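Local coordinates for protein putative glucoamylase (Bacteroides caccae ATCC 43185, PDB 4QT9) that probably hydrolyses glucosidic bonds in glucans, in the manner of a glucoamylase, and has an alpha/alpha toroid fold, at residues P201-I213 against V227-V239. Residues are numbered along the deposited sequence; the frame is centred on the assembly and turned at random. Where two conformers were deposited one is given.
Sequences PIHGYNECMIMYI and VYHDGWAQNGAIV
Trp232 slots its indole between Gly204 and Met209, where the loop leading into helix 209-217 of the alpha/alpha toroid meets the C-terminal part of helix 225-232; the segments 209-213 and 227-232 run roughly antiparallel. The sandwich is tight: Gly204 CA stands 3.5 Å from the centroid of the six-membered ring, 4° off its normal, and Met209 CA covers the opposite face in a second CH-pi contact. Gly204 N donates to Trp232 O at 2.7 Å, on a lone pair, which helps hold the glycine over the indole. Trp232 CG lies anti to the backbone N (chi1 173°), which carries the indole across to the loop. Tyr212 is a knob among Val227, Tyr228, Gly231 and Trp232, with Trp232 CB 3.6 Å from its ring centroid. Tyr212 OH donates to Ile202 O and also hydrogen-bonds with Leu186 N, tying the loop to its own helix. A leucine at Tyr212 would probably leave Ile202 O without this donor and open a gap beside Trp232 CB. The more solvent-exposed side is built by His203 and Gln234, stacked ring on amide with planes nearly parallel; Gln234 OE1 is hydrogen-bonded to Arg252 NH2. His203 ND1 helps fix the imidazole's rotation, donating nearly straight (171°) to Gly231 O at 2.8 Å, the acceptor lying in the ring plane.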
ATOM      1  N   PRO A 201      12.935   9.371 -12.281  1.00 27.67           N
ATOM      2  CA  PRO A 201      11.640  10.035 -12.599  1.00 26.43           C
ATOM      3  C   PRO A 201      10.558   8.947 -12.725  1.00 28.70           C
ATOM      4  O   PRO A 201      10.839   7.920 -13.327  1.00 29.35           O
ATOM      5  CB  PRO A 201      11.929  10.778 -13.902  1.00 28.78           C
ATOM      6  CG  PRO A 201      13.081  10.053 -14.521  1.00 33.47           C
ATOM      7  CD  PRO A 201      13.813   9.271 -13.469  1.00 28.86           C
ATOM      8  N   ILE A 202       9.359   9.118 -12.132  1.00 22.92           N
ATOM      9  CA  ILE A 202       8.372   8.027 -12.137  0.50 20.97           C
ATOM     10  C   ILE A 202       7.407   8.077 -13.330  1.00 24.93           C
ATOM     11  O   ILE A 202       6.607   9.014 -13.494  1.00 25.17           O
ATOM     12  CB  ILE A 202       7.622   7.944 -10.778  0.50 22.24           C
ATOM     13  CG1 ILE A 202       8.603   7.564  -9.663  0.50 21.96           C
ATOM     14  CG2 ILE A 202       6.448   6.956 -10.822  0.50 21.19           C
ATOM     15  CD1 ILE A 202       8.306   8.207  -8.345  0.50 22.51           C
ATOM     16  N   HIS A 203       7.466   7.011 -14.143  1.00 22.14           N
ATOM     17  CA  HIS A 203       6.610   6.848 -15.306  1.00 22.95           C
ATOM     18  C   HIS A 203       5.669   5.669 -15.055  1.00 27.03           C
ATOM     19  O   HIS A 203       6.090   4.680 -14.463  1.00 25.76           O
ATOM     20  CB  HIS A 203       7.448   6.636 -16.593  1.00 24.70           C
ATOM     21  CG  HIS A 203       8.471   7.709 -16.852  1.00 28.01           C
ATOM     22  ND1 HIS A 203       8.102   9.035 -17.056  1.00 29.84           N
ATOM     23  CD2 HIS A 203       9.818   7.614 -16.942  1.00 29.30           C
ATOM     24  CE1 HIS A 203       9.233   9.690 -17.269  1.00 29.49           C
ATOM     25  NE2 HIS A 203      10.291   8.872 -17.215  1.00 29.67           N
ATOM     26  N   GLY A 204       4.415   5.762 -15.496  1.00 22.66           N
ATOM     27  CA  GLY A 204       3.485   4.651 -15.285  1.00 20.93           C
ATOM     28  C   GLY A 204       3.587   3.551 -16.328  1.00 24.54           C
ATOM     29  O   GLY A 204       4.244   3.745 -17.347  1.00 23.32           O
ATOM     30  N   TYR A 205       2.922   2.395 -16.126  1.00 23.18           N
ATOM     31  CA  TYR A 205       2.136   2.102 -14.933  1.00 23.11           C
ATOM     32  C   TYR A 205       2.977   1.298 -13.949  1.00 25.47           C
ATOM     33  O   TYR A 205       3.710   0.393 -14.345  1.00 24.20           O
ATOM     34  CB  TYR A 205       0.816   1.331 -15.279  1.00 24.65           C
ATOM     35  CG  TYR A 205      -0.053   1.117 -14.051  1.00 25.58           C
ATOM     36  CD1 TYR A 205      -0.930   2.104 -13.612  1.00 27.24           C
ATOM     37  CD2 TYR A 205       0.058  -0.041 -13.287  1.00 27.08           C
ATOM     38  CE1 TYR A 205      -1.667   1.946 -12.439  1.00 26.90           C
ATOM     39  CE2 TYR A 205      -0.672  -0.212 -12.112  1.00 27.51           C
ATOM     40  CZ  TYR A 205      -1.519   0.793 -11.682  1.00 31.67           C
ATOM     41  OH  TYR A 205      -2.250   0.608 -10.531  1.00 28.77           O
ATOM     42  N   ASN A 206       2.835   1.618 -12.668  1.00 21.62           N
ATOM     43  CA  ASN A 206       3.454   0.905 -11.541  1.00 22.04           C
ATOM     44  C   ASN A 206       2.583   1.221 -10.317  1.00 26.01           C
ATOM     45  O   ASN A 206       1.523   1.815 -10.462  1.00 27.13           O
ATOM     46  CB  ASN A 206       4.991   1.196 -11.359  1.00 18.59           C
ATOM     47  CG  ASN A 206       5.352   2.637 -11.093  1.00 36.76           C
ATOM     48  OD1 ASN A 206       4.555   3.418 -10.589  1.00 26.12           O
ATOM     49  ND2 ASN A 206       6.567   3.027 -11.421  1.00 31.09           N
ATOM     50  N   GLU A 207       3.006   0.854  -9.131  1.00 24.14           N
ATOM     51  CA  GLU A 207       2.234   1.050  -7.892  1.00 22.74           C
ATOM     52  C   GLU A 207       2.069   2.541  -7.447  1.00 28.36           C
ATOM     53  O   GLU A 207       1.382   2.784  -6.447  1.00 28.58           O
ATOM     54  CB  GLU A 207       2.920   0.261  -6.765  1.00 22.21           C
ATOM     55  CG  GLU A 207       4.203   0.896  -6.256  1.00 25.74           C
ATOM     56  CD  GLU A 207       5.502   0.528  -6.946  1.00 41.98           C
ATOM     57  OE1 GLU A 207       5.503   0.400  -8.188  1.00 33.48           O
ATOM     58  OE2 GLU A 207       6.532   0.398  -6.245  1.00 45.02           O
ATOM     59  N   CYS A 208       2.704   3.510  -8.149  1.00 25.32           N
ATOM     60  CA  CYS A 208       2.820   4.914  -7.695  1.00 25.40           C
ATOM     61  C   CYS A 208       1.756   5.903  -8.194  1.00 29.03           C
ATOM     62  O   CYS A 208       1.980   7.085  -7.986  1.00 29.80           O
ATOM     63  CB  CYS A 208       4.217   5.444  -8.017  1.00 26.23           C
ATOM     64  SG  CYS A 208       5.559   4.330  -7.514  1.00 31.39           S
HETATM   65  N   MSE A 209       0.615   5.482  -8.793  1.00 23.61           N
HETATM   66  CA  MSE A 209      -0.355   6.447  -9.334  1.00 21.29           C
HETATM   67  C   MSE A 209      -0.876   7.477  -8.290  1.00 25.64           C
HETATM   68  O   MSE A 209      -0.924   8.660  -8.617  1.00 25.67           O
HETATM   69  CB  MSE A 209      -1.553   5.761 -10.023  1.00 21.67           C
HETATM   70  CG  MSE A 209      -2.435   6.744 -10.818  1.00 26.50           C
HETATM   71 SE   MSE A 209      -3.696   5.777 -11.952  0.75 31.88          SE
HETATM   72  CE  MSE A 209      -5.054   5.436 -10.673  1.00 28.28           C
ATOM     73  N   ILE A 210      -1.249   7.040  -7.062  1.00 23.02           N
ATOM     74  CA  ILE A 210      -1.784   7.901  -6.001  1.00 21.92           C
ATOM     75  C   ILE A 210      -0.796   9.059  -5.670  1.00 25.13           C
ATOM     76  O   ILE A 210      -1.218  10.129  -5.224  1.00 23.87           O
ATOM     77  CB  ILE A 210      -2.198   7.069  -4.728  1.00 25.51           C
ATOM     78  CG1 ILE A 210      -3.205   7.811  -3.809  1.00 25.64           C
ATOM     79  CG2 ILE A 210      -0.992   6.564  -3.906  1.00 26.05           C
ATOM     80  CD1 ILE A 210      -4.558   8.261  -4.510  1.00 32.22           C
HETATM   81  N   MSE A 211       0.506   8.856  -5.909  1.00 21.06           N
HETATM   82  CA  MSE A 211       1.501   9.916  -5.665  1.00 19.41           C
HETATM   83  C   MSE A 211       1.255  11.135  -6.609  1.00 23.44           C
HETATM   84  O   MSE A 211       1.338  12.270  -6.158  1.00 22.42           O
HETATM   85  CB  MSE A 211       2.925   9.360  -5.829  1.00 19.56           C
HETATM   86  CG  MSE A 211       4.001  10.379  -5.503  1.00 23.79           C
HETATM   87 SE   MSE A 211       5.670   9.850  -6.346  0.75 28.83          SE
HETATM   88  CE  MSE A 211       5.051   9.521  -8.102  1.00 25.14           C
ATOM     89  N   TYR A 212       0.937  10.885  -7.895  1.00 20.83           N
ATOM     90  CA  TYR A 212       0.583  11.951  -8.850  1.00 18.51           C
ATOM     91  C   TYR A 212      -0.778  12.549  -8.522  1.00 22.41           C
ATOM     92  O   TYR A 212      -0.958  13.744  -8.721  1.00 21.20           O
ATOM     93  CB  TYR A 212       0.556  11.395 -10.292  1.00 18.74           C
ATOM     94  CG  TYR A 212       1.920  11.371 -10.935  1.00 18.65           C
ATOM     95  CD1 TYR A 212       2.412  12.482 -11.608  1.00 20.53           C
ATOM     96  CD2 TYR A 212       2.737  10.251 -10.839  1.00 18.46           C
ATOM     97  CE1 TYR A 212       3.691  12.480 -12.159  1.00 22.86           C
ATOM     98  CE2 TYR A 212       4.029  10.248 -11.367  1.00 19.00           C
ATOM     99  CZ  TYR A 212       4.503  11.371 -12.018  1.00 24.50           C
ATOM    100  OH  TYR A 212       5.750  11.369 -12.590  1.00 25.02           O
ATOM    101  N   ILE A 213      -1.764  11.734  -8.065  1.00 21.27           N
ATOM    102  CA  ILE A 213      -3.101  12.284  -7.722  1.00 20.59           C
ATOM    103  C   ILE A 213      -2.955  13.247  -6.509  1.00 23.76           C
ATOM    104  O   ILE A 213      -3.464  14.366  -6.573  1.00 23.15           O
ATOM    105  CB  ILE A 213      -4.165  11.168  -7.495  1.00 22.91           C
ATOM    106  CG1 ILE A 213      -4.574  10.534  -8.868  1.00 23.79           C
ATOM    107  CG2 ILE A 213      -5.406  11.695  -6.740  1.00 23.17           C
ATOM    108  CD1 ILE A 213      -4.941   9.142  -8.781  1.00 26.33           C
ATOM    109  N   VAL A 227       2.460  17.643 -15.340  1.00 24.54           N
ATOM    110  CA  VAL A 227       3.312  16.711 -14.576  1.00 24.56           C
ATOM    111  C   VAL A 227       2.733  15.291 -14.692  1.00 29.28           C
ATOM    112  O   VAL A 227       3.502  14.359 -14.926  1.00 29.14           O
ATOM    113  CB  VAL A 227       3.507  17.170 -13.111  1.00 26.83           C
ATOM    114  CG1 VAL A 227       4.177  16.089 -12.254  1.00 26.28           C
ATOM    115  CG2 VAL A 227       4.309  18.462 -13.069  1.00 26.06           C
ATOM    116  N   TYR A 228       1.389  15.138 -14.601  1.00 26.07           N
ATOM    117  CA  TYR A 228       0.709  13.835 -14.762  1.00 24.99           C
ATOM    118  C   TYR A 228       0.682  13.371 -16.235  1.00 28.13           C
ATOM    119  O   TYR A 228       0.979  12.221 -16.492  1.00 27.00           O
ATOM    120  CB  TYR A 228      -0.731  13.914 -14.219  1.00 25.39           C
ATOM    121  CG  TYR A 228      -1.557  12.660 -14.436  1.00 26.41           C
ATOM    122  CD1 TYR A 228      -1.419  11.558 -13.599  1.00 28.27           C
ATOM    123  CD2 TYR A 228      -2.529  12.606 -15.431  1.00 26.40           C
ATOM    124  CE1 TYR A 228      -2.185  10.411 -13.781  1.00 29.60           C
ATOM    125  CE2 TYR A 228      -3.300  11.462 -15.625  1.00 27.50           C
ATOM    126  CZ  TYR A 228      -3.109  10.357 -14.812  1.00 35.91           C
ATOM    127  OH  TYR A 228      -3.846   9.212 -15.014  1.00 35.45           O
ATOM    128  N   HIS A 229       0.319  14.248 -17.189  1.00 26.41           N
ATOM    129  CA  HIS A 229       0.190  13.905 -18.605  1.00 25.77           C
ATOM    130  C   HIS A 229       1.545  13.662 -19.296  1.00 31.96           C
ATOM    131  O   HIS A 229       1.655  12.693 -20.067  1.00 31.84           O
ATOM    132  CB  HIS A 229      -0.627  14.976 -19.330  1.00 26.79           C
ATOM    133  CG  HIS A 229      -2.070  14.930 -18.930  1.00 29.37           C
ATOM    134  ND1 HIS A 229      -2.877  13.838 -19.251  1.00 30.96           N
ATOM    135  CD2 HIS A 229      -2.788  15.786 -18.179  1.00 29.91           C
ATOM    136  CE1 HIS A 229      -4.052  14.078 -18.700  1.00 29.65           C
ATOM    137  NE2 HIS A 229      -4.052  15.242 -18.053  1.00 29.77           N
ATOM    138  N   ASP A 230       2.573  14.495 -19.009  1.00 27.95           N
ATOM    139  CA  ASP A 230       3.915  14.328 -19.604  1.00 28.17           C
ATOM    140  C   ASP A 230       4.775  13.307 -18.845  1.00 32.53           C
ATOM    141  O   ASP A 230       5.570  12.623 -19.483  1.00 34.74           O
ATOM    142  CB  ASP A 230       4.700  15.671 -19.665  1.00 30.58           C
ATOM    143  CG  ASP A 230       4.088  16.826 -20.458  1.00 43.52           C
ATOM    144  OD1 ASP A 230       2.967  16.658 -21.004  1.00 43.93           O
ATOM    145  OD2 ASP A 230       4.730  17.899 -20.535  1.00 52.22           O
ATOM    146  N   GLY A 231       4.686  13.276 -17.508  1.00 26.67           N
ATOM    147  CA  GLY A 231       5.493  12.404 -16.650  1.00 24.83           C
ATOM    148  C   GLY A 231       4.924  11.034 -16.369  1.00 29.19           C
ATOM    149  O   GLY A 231       5.535  10.021 -16.744  1.00 27.23           O
ATOM    150  N   TRP A 232       3.777  10.966 -15.676  1.00 25.05           N
ATOM    151  CA  TRP A 232       3.192   9.648 -15.397  1.00 22.45           C
ATOM    152  C   TRP A 232       2.727   8.901 -16.673  1.00 26.53           C
ATOM    153  O   TRP A 232       3.049   7.719 -16.859  1.00 25.07           O
ATOM    154  CB  TRP A 232       2.009   9.758 -14.434  1.00 20.44           C
ATOM    155  CG  TRP A 232       1.259   8.464 -14.227  1.00 21.15           C
ATOM    156  CD1 TRP A 232       0.067   8.111 -14.785  1.00 24.43           C
ATOM    157  CD2 TRP A 232       1.648   7.365 -13.380  1.00 20.37           C
ATOM    158  NE1 TRP A 232      -0.351   6.897 -14.286  1.00 24.14           N
ATOM    159  CE2 TRP A 232       0.623   6.396 -13.453  1.00 24.86           C
ATOM    160  CE3 TRP A 232       2.787   7.087 -12.595  1.00 21.29           C
ATOM    161  CZ2 TRP A 232       0.694   5.168 -12.757  1.00 23.24           C
ATOM    162  CZ3 TRP A 232       2.860   5.872 -11.912  1.00 21.94           C
ATOM    163  CH2 TRP A 232       1.806   4.945 -11.965  1.00 22.24           C
ATOM    164  N   ALA A 233       1.926   9.574 -17.507  1.00 24.23           N
ATOM    165  CA  ALA A 233       1.325   8.986 -18.693  1.00 24.16           C
ATOM    166  C   ALA A 233       2.219   9.039 -19.940  1.00 27.79           C
ATOM    167  O   ALA A 233       1.934   8.334 -20.911  1.00 24.59           O
ATOM    168  CB  ALA A 233       0.016   9.674 -18.985  1.00 25.24           C
ATOM    169  N   GLN A 234       3.293   9.857 -19.905  1.00 26.80           N
ATOM    170  CA  GLN A 234       4.203  10.098 -21.038  1.00 28.66           C
ATOM    171  C   GLN A 234       3.398  10.301 -22.354  1.00 32.50           C
ATOM    172  O   GLN A 234       3.635   9.622 -23.363  1.00 32.15           O
ATOM    173  CB  GLN A 234       5.258   8.991 -21.172  1.00 29.46           C
ATOM    174  CG  GLN A 234       6.275   9.033 -20.049  1.00 33.65           C
ATOM    175  CD  GLN A 234       7.340   7.997 -20.280  1.00 37.52           C
ATOM    176  OE1 GLN A 234       7.077   6.806 -20.245  1.00 30.21           O
ATOM    177  NE2 GLN A 234       8.556   8.425 -20.590  1.00 29.57           N
ATOM    178  N   ASN A 235       2.377  11.183 -22.267  1.00 29.29           N
ATOM    179  CA  ASN A 235       1.474  11.641 -23.325  1.00 30.15           C
ATOM    180  C   ASN A 235       0.755  10.492 -24.045  1.00 34.27           C
ATOM    181  O   ASN A 235       0.561  10.556 -25.266  1.00 34.71           O
ATOM    182  CB  ASN A 235       2.239  12.528 -24.324  1.00 33.81           C
ATOM    183  CG  ASN A 235       2.901  13.693 -23.622  1.00 44.15           C
ATOM    184  OD1 ASN A 235       2.230  14.595 -23.112  1.00 30.86           O
ATOM    185  ND2 ASN A 235       4.218  13.625 -23.456  1.00 30.83           N
ATOM    186  N   GLY A 236       0.305   9.498 -23.281  1.00 28.22           N
ATOM    187  CA  GLY A 236      -0.393   8.361 -23.869  1.00 28.07           C
ATOM    188  C   GLY A 236       0.428   7.103 -24.069  1.00 31.77           C
ATOM    189  O   GLY A 236      -0.154   6.056 -24.342  1.00 30.79           O
ATOM    190  N   ALA A 237       1.765   7.157 -23.905  1.00 30.00           N
ATOM    191  CA  ALA A 237       2.622   5.952 -24.016  1.00 31.04           C
ATOM    192  C   ALA A 237       2.255   4.864 -22.955  1.00 32.78           C
ATOM    193  O   ALA A 237       2.613   3.704 -23.112  1.00 33.53           O
ATOM    194  CB  ALA A 237       4.086   6.344 -23.859  1.00 32.50           C
ATOM    195  N   ILE A 238       1.541   5.242 -21.879  1.00 27.78           N
ATOM    196  CA  ILE A 238       1.098   4.334 -20.802  1.00 24.50           C
ATOM    197  C   ILE A 238      -0.027   3.403 -21.312  1.00 27.89           C
ATOM    198  O   ILE A 238      -0.353   2.422 -20.656  1.00 27.76           O
ATOM    199  CB  ILE A 238       0.648   5.177 -19.555  1.00 25.84           C
ATOM    200  CG1 ILE A 238       0.510   4.289 -18.264  1.00 24.27           C
ATOM    201  CG2 ILE A 238      -0.623   5.995 -19.856  1.00 26.46           C
ATOM    202  CD1 ILE A 238       0.365   5.053 -16.940  1.00 30.05           C
ATOM    203  N   VAL A 239      -0.648   3.738 -22.450  1.00 24.96           N
ATOM    204  CA  VAL A 239      -1.701   2.935 -23.060  1.00 25.14           C
ATOM    205  C   VAL A 239      -1.021   1.991 -24.032  1.00 30.31           C
ATOM    206  O   VAL A 239      -0.390   2.455 -24.981  1.00 28.01           O
ATOM    207  CB  VAL A 239      -2.786   3.804 -23.753  1.00 29.01           C
ATOM    208  CG1 VAL A 239      -3.838   2.929 -24.440  1.00 28.38           C
ATOM    209  CG2 VAL A 239      -3.440   4.779 -22.761  1.00 28.14           C
TER